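Local structure of putative NADPH:quinone reductase (Bacillus thuringiensis, 3GMS) at residues Lys25-Leu30 against Gln100-Thr105; Asn33-Arg38 against Asp108-Ile113. The protein probably reduces quinones with NADPH, as a member of the medium-chain dehydrogenase/reductase family. All coordinates share one frame; numbering follows the deposited sequence.

Interaction 1. Residues Lys25-Leu30 against Gln100-Thr105; sequences KNIEPL and QEYVKT
Lys25 reaches its ammonium group to the side-chain amide of Gln100, and NZ donates a hydrogen bond of 2.7 Å to OE1. The donor lies in the carbonyl plane on a lone pair of OE1, at a C=O...N angle of 133°, and the two side chains cross at about a right angle. A water accepts a second hydrogen from Lys25 NZ at 3.1 Å and donates to Tyr102 O at 2.7 Å, so the ammonium group is tied to both the Gln100 side chain and the 102-105 strand backbone. Beyond it, Ile27 directs CD1 obliquely at CD2 of the Tyr102 ring, 4.1 Å away. Leu30 CD2 meets Lys104 CD at 3.4 Å, a tight carbon contact. Here the end of strand 20-26 and the loop after it run over strand 102-106 of the GroES-like domain; side chains and one water bridge the gap, and no direct backbone-to-backbone bond joins the two segments. Further out, outside partners hold the polar ends of Gln100 and Lys104. Gln100 NE2 is hydrogen-bonded to Gly97 O, which orients the amide so that OE1 faces Lys25. Lys104 bends at its last two torsions (chi3 -67°, chi4 -46°), and its NZ forms a salt bridge with Glu96. Glu101 CG lies 3.5 Å above one face of the Tyr102 ring, offset toward the rim, and the same ring stacks with Phe36.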
loop_
_atom_site.group_PDB
_atom_site.type_symbol
_atom_site.label_atom_id
_atom_site.label_comp_id
_atom_site.label_asym_id
_atom_site.label_seq_id
_atom_site.Cartn_x
_atom_site.Cartn_y
_atom_site.Cartn_z
ATOM N N LYS A 25 1.508 -5.125 27.487
ATOM C CA LYS A 25 2.550 -6.139 27.614
ATOM C C LYS A 25 3.750 -5.555 28.313
ATOM O O LYS A 25 4.023 -4.358 28.199
ATOM C CB LYS A 25 2.988 -6.683 26.245
ATOM C CG LYS A 25 3.844 -5.703 25.393
ATOM C CD LYS A 25 4.035 -6.186 23.948
ATOM C CE LYS A 25 5.129 -5.382 23.200
ATOM N NZ LYS A 25 5.106 -5.730 21.742
ATOM N N ASN A 26 4.482 -6.408 29.022
ATOM C CA ASN A 26 5.767 -5.983 29.526
ATOM C C ASN A 26 6.801 -5.831 28.413
ATOM O O ASN A 26 6.814 -6.610 27.493
ATOM C CB ASN A 26 6.276 -6.950 30.597
ATOM C CG ASN A 26 7.379 -6.342 31.401
ATOM O OD1 ASN A 26 8.529 -6.781 31.335
ATOM N ND2 ASN A 26 7.060 -5.265 32.103
ATOM N N ILE A 27 7.668 -4.829 28.512
ATOM C CA ILE A 27 8.654 -4.551 27.469
ATOM C C ILE A 27 9.937 -5.330 27.724
ATOM O O ILE A 27 10.563 -5.126 28.751
ATOM C CB ILE A 27 8.959 -3.061 27.384
ATOM C CG1 ILE A 27 7.669 -2.277 27.050
ATOM C CG2 ILE A 27 10.064 -2.791 26.356
ATOM C CD1 ILE A 27 6.973 -2.768 25.806
ATOM N N GLU A 28 10.290 -6.230 26.804
ATOM C CA GLU A 28 11.478 -7.085 26.945
ATOM C C GLU A 28 12.739 -6.293 26.584
ATOM O O GLU A 28 12.656 -5.282 25.903
ATOM C CB GLU A 28 11.361 -8.356 26.078
ATOM C CG GLU A 28 10.122 -9.210 26.373
ATOM C CD GLU A 28 9.699 -10.135 25.198
ATOM O OE1 GLU A 28 10.504 -10.361 24.271
ATOM O OE2 GLU A 28 8.555 -10.659 25.209
ATOM N N PRO A 29 13.921 -6.739 27.057
ATOM C CA PRO A 29 15.186 -6.129 26.632
ATOM C C PRO A 29 15.410 -6.225 25.124
ATOM O O PRO A 29 14.918 -7.157 24.483
ATOM C CB PRO A 29 16.243 -6.978 27.365
ATOM C CG PRO A 29 15.561 -7.426 28.604
ATOM C CD PRO A 29 14.124 -7.690 28.174
ATOM N N LEU A 30 16.155 -5.273 24.572
ATOM C CA LEU A 30 16.400 -5.195 23.128
ATOM C C LEU A 30 17.507 -6.148 22.680
ATOM O O LEU A 30 18.493 -6.316 23.390
ATOM C CB LEU A 30 16.793 -3.770 22.741
ATOM C CG LEU A 30 15.839 -2.629 23.087
ATOM C CD1 LEU A 30 16.335 -1.344 22.453
ATOM C CD2 LEU A 30 14.433 -2.929 22.607
ATOM N N GLN A 100 0.631 -0.520 17.872
ATOM C CA GLN A 100 0.973 -0.641 19.282
ATOM C C GLN A 100 1.811 0.552 19.677
ATOM O O GLN A 100 2.285 1.308 18.831
ATOM C CB GLN A 100 1.719 -1.971 19.569
ATOM C CG GLN A 100 3.038 -2.110 18.890
ATOM C CD GLN A 100 3.752 -3.422 19.274
ATOM O OE1 GLN A 100 3.724 -3.840 20.447
ATOM N NE2 GLN A 100 4.378 -4.076 18.284
ATOM N N GLU A 101 2.021 0.693 20.981
ATOM C CA GLU A 101 2.635 1.870 21.531
ATOM C C GLU A 101 4.101 1.911 21.126
ATOM O O GLU A 101 4.620 2.974 20.761
ATOM C CB GLU A 101 2.501 1.846 23.058
ATOM C CG GLU A 101 3.060 3.070 23.773
ATOM C CD GLU A 101 2.695 3.103 25.256
ATOM O OE1 GLU A 101 1.965 2.189 25.757
ATOM O OE2 GLU A 101 3.112 4.092 25.897
ATOM N N TYR A 102 4.765 0.760 21.223
ATOM C CA TYR A 102 6.168 0.645 20.894
ATOM C C TYR A 102 6.408 -0.466 19.889
ATOM O O TYR A 102 5.945 -1.596 20.080
ATOM C CB TYR A 102 6.980 0.281 22.142
ATOM C CG TYR A 102 6.860 1.262 23.291
ATOM C CD1 TYR A 102 7.577 2.456 23.279
ATOM C CD2 TYR A 102 6.051 0.976 24.381
ATOM C CE1 TYR A 102 7.501 3.363 24.347
ATOM C CE2 TYR A 102 5.957 1.867 25.466
ATOM C CZ TYR A 102 6.689 3.052 25.434
ATOM O OH TYR A 102 6.657 3.948 26.468
ATOM N N VAL A 103 7.233 -0.189 18.879
ATOM C CA VAL A 103 7.502 -1.153 17.798
ATOM C C VAL A 103 9.007 -1.375 17.681
ATOM O O VAL A 103 9.768 -0.409 17.664
ATOM C CB VAL A 103 6.975 -0.611 16.442
ATOM C CG1 VAL A 103 7.462 -1.489 15.251
ATOM C CG2 VAL A 103 5.447 -0.544 16.507
ATOM N N LYS A 104 9.421 -2.634 17.604
ATOM C CA LYS A 104 10.817 -2.976 17.291
ATOM C C LYS A 104 10.958 -3.564 15.921
ATOM O O LYS A 104 10.065 -4.292 15.459
ATOM C CB LYS A 104 11.346 -4.015 18.284
ATOM C CG LYS A 104 11.232 -3.577 19.732
ATOM C CD LYS A 104 12.127 -4.440 20.629
ATOM C CE LYS A 104 11.679 -5.873 20.705
ATOM N NZ LYS A 104 10.217 -5.936 20.924
ATOM N N THR A 105 12.099 -3.289 15.282
ATOM C CA THR A 105 12.438 -3.921 14.039
ATOM C C THR A 105 13.971 -3.891 13.930
ATOM O O THR A 105 14.637 -3.192 14.717
ATOM C CB THR A 105 11.832 -3.185 12.790
ATOM O OG1 THR A 105 12.096 -3.964 11.612
ATOM C CG2 THR A 105 12.471 -1.785 12.610
HETATM O O HOH W 1 7.371 -3.778 20.904
#

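Interaction 2. Residues Asn33-Arg38 against Asp108-Ile113; sequences NEVFVR and DFVVPI
Val35 and Val110 point their isopropyl groups at each other tip to tip, and this apolar pair is the centre of the contact. A single methyl of Val110 does the touching: CG2 comes within 3.7 Å of Val35 CB. Val110 CG2 also lies 3.9 Å from Val35 CG1 and 3.8 Å from Val35 CG2, so it sits against the branch point and both methyls of its partner. A chi1 of 171° puts CG1 of Val110 anti to the backbone N and leaves CG2 as the methyl that meets Val35. At the end of the contact where both segments begin, Asn33 and Asp108 cross at about a right angle. Their amide and carboxylate planes are turned 80° apart, and Asn33 ND2 stays 3.7 Å from Asp108 OD1, a polar approach without a hydrogen bond. The valines are buried, whereas the Asn33-Asp108 pair is partly exposed, so the contact passes from an apolar interior to a polar margin. Val35 also packs on Val74 and Val77 of strand 71-77, and Val110 on Val90 of strand 89-92 and Thr105 of strand 102-106. The valine pair thus joins strands 34-43 and 110-112, which are not direct partners in the curled sheet of the GroES-like domain, while Gln281 NE2 of helix 277-292 holds the carbonyls of Asp108 and Val110.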
loop_
_atom_site.group_PDB
_atom_site.type_symbol
_atom_site.label_atom_id
_atom_site.label_comp_id
_atom_site.label_asym_id
_atom_site.label_seq_id
_atom_site.Cartn_x
_atom_site.Cartn_y
_atom_site.Cartn_z
ATOM N N ASN A 33 20.683 -6.013 17.243
ATOM C CA ASN A 33 20.500 -5.158 16.058
ATOM C C ASN A 33 19.112 -4.491 15.997
ATOM O O ASN A 33 18.716 -3.997 14.939
ATOM C CB ASN A 33 20.796 -5.918 14.742
ATOM C CG ASN A 33 21.266 -4.977 13.587
ATOM O OD1 ASN A 33 22.044 -4.025 13.800
ATOM N ND2 ASN A 33 20.789 -5.250 12.360
ATOM N N GLU A 34 18.415 -4.438 17.131
ATOM C CA GLU A 34 17.027 -3.918 17.175
ATOM C C GLU A 34 16.937 -2.420 17.446
ATOM O O GLU A 34 17.793 -1.833 18.121
ATOM C CB GLU A 34 16.208 -4.617 18.253
ATOM C CG GLU A 34 15.837 -6.053 17.980
ATOM C CD GLU A 34 14.804 -6.587 18.970
ATOM O OE1 GLU A 34 14.947 -6.394 20.208
ATOM O OE2 GLU A 34 13.843 -7.212 18.491
ATOM N N VAL A 35 15.872 -1.810 16.922
ATOM C CA VAL A 35 15.595 -0.394 17.159
ATOM C C VAL A 35 14.206 -0.370 17.820
ATOM O O VAL A 35 13.338 -1.116 17.400
ATOM C CB VAL A 35 15.656 0.403 15.823
ATOM C CG1 VAL A 35 15.225 1.853 16.020
ATOM C CG2 VAL A 35 17.106 0.338 15.263
ATOM N N PHE A 36 14.033 0.457 18.854
ATOM C CA PHE A 36 12.826 0.460 19.675
ATOM C C PHE A 36 12.158 1.837 19.485
ATOM O O PHE A 36 12.760 2.870 19.821
ATOM C CB PHE A 36 13.252 0.216 21.142
ATOM C CG PHE A 36 12.121 0.247 22.134
ATOM C CD1 PHE A 36 11.266 -0.825 22.250
ATOM C CD2 PHE A 36 11.942 1.350 22.984
ATOM C CE1 PHE A 36 10.239 -0.802 23.169
ATOM C CE2 PHE A 36 10.922 1.383 23.898
ATOM C CZ PHE A 36 10.067 0.301 24.001
ATOM N N VAL A 37 10.930 1.868 18.940
ATOM C CA VAL A 37 10.388 3.111 18.437
ATOM C C VAL A 37 9.025 3.386 19.080
ATOM O O VAL A 37 8.125 2.515 19.057
ATOM C CB VAL A 37 10.234 2.986 16.884
ATOM C CG1 VAL A 37 9.553 4.232 16.314
ATOM C CG2 VAL A 37 11.628 2.784 16.219
ATOM N N ARG A 38 8.873 4.561 19.691
ATOM C CA ARG A 38 7.560 4.964 20.233
ATOM C C ARG A 38 6.733 5.528 19.062
ATOM O O ARG A 38 7.093 6.561 18.509
ATOM C CB ARG A 38 7.718 6.027 21.349
ATOM C CG ARG A 38 6.361 6.629 21.842
ATOM C CD ARG A 38 6.540 7.719 22.947
ATOM N NE ARG A 38 7.600 8.676 22.600
ATOM C CZ ARG A 38 7.432 9.809 21.922
ATOM N NH1 ARG A 38 6.229 10.169 21.490
ATOM N NH2 ARG A 38 8.486 10.584 21.674
ATOM N N ASP A 108 18.358 -2.571 9.956
ATOM C CA ASP A 108 18.377 -2.610 8.480
ATOM C C ASP A 108 17.173 -1.973 7.815
ATOM O O ASP A 108 17.256 -1.475 6.700
ATOM C CB ASP A 108 18.490 -4.068 7.973
ATOM C CG ASP A 108 19.850 -4.671 8.250
ATOM O OD1 ASP A 108 20.672 -3.990 8.912
ATOM O OD2 ASP A 108 20.078 -5.817 7.813
ATOM N N PHE A 109 16.046 -2.003 8.500
ATOM C CA PHE A 109 14.784 -1.651 7.848
ATOM C C PHE A 109 14.154 -0.410 8.453
ATOM O O PHE A 109 12.982 -0.118 8.209
ATOM C CB PHE A 109 13.804 -2.825 7.951
ATOM C CG PHE A 109 14.387 -4.116 7.455
ATOM C CD1 PHE A 109 15.041 -4.162 6.215
ATOM C CD2 PHE A 109 14.314 -5.269 8.237
ATOM C CE1 PHE A 109 15.622 -5.365 5.742
ATOM C CE2 PHE A 109 14.897 -6.466 7.769
ATOM C CZ PHE A 109 15.541 -6.496 6.525
ATOM N N VAL A 110 14.915 0.292 9.289
ATOM C CA VAL A 110 14.483 1.572 9.819
ATOM C C VAL A 110 14.668 2.673 8.759
ATOM O O VAL A 110 15.774 2.910 8.273
ATOM C CB VAL A 110 15.262 1.892 11.130
ATOM C CG1 VAL A 110 14.992 3.285 11.553
ATOM C CG2 VAL A 110 14.862 0.912 12.254
ATOM N N VAL A 111 13.589 3.340 8.372
ATOM C CA VAL A 111 13.666 4.404 7.372
ATOM C C VAL A 111 13.653 5.791 8.012
ATOM O O VAL A 111 12.633 6.216 8.562
ATOM C CB VAL A 111 12.459 4.321 6.359
ATOM C CG1 VAL A 111 12.555 5.397 5.316
ATOM C CG2 VAL A 111 12.361 2.906 5.714
ATOM N N PRO A 112 14.777 6.532 7.913
ATOM C CA PRO A 112 14.832 7.894 8.459
ATOM C C PRO A 112 13.879 8.812 7.726
ATOM O O PRO A 112 13.798 8.738 6.513
ATOM C CB PRO A 112 16.283 8.333 8.147
ATOM C CG PRO A 112 17.052 7.048 8.019
ATOM C CD PRO A 112 16.067 6.116 7.312
ATOM N N ILE A 113 13.174 9.680 8.461
ATOM C CA ILE A 113 12.267 10.656 7.864
ATOM C C ILE A 113 12.791 12.085 8.144
ATOM O O ILE A 113 13.107 12.398 9.278
ATOM C CB ILE A 113 10.851 10.523 8.444
ATOM C CG1 ILE A 113 10.298 9.133 8.078
ATOM C CG2 ILE A 113 9.952 11.642 7.898
ATOM C CD1 ILE A 113 9.965 8.926 6.573
#

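The centres of interactions 1 and 2 lie 12 Å apart, on the same side of the chain's centre. Their segments alternate along the sequence: 25-30, 33-38, 100-105, 108-113. Strands 34-43 and 102-106 are antiparallel neighbours in one sheet, and the interactions meet directly there, through probable backbone hydrogen bonds from Val103 N to Val37 O and from Val35 N to Thr105 O, each 2.9 Å. Interaction 1 covers one face of this pair with the chain leaving strand 20-26, whereas interaction 2 packs the other face, through Val35, against strand 110-112. In the GroES-like part of the chain, interaction 1 thus joins a connection to the sheet, and interaction 2 two strands within it.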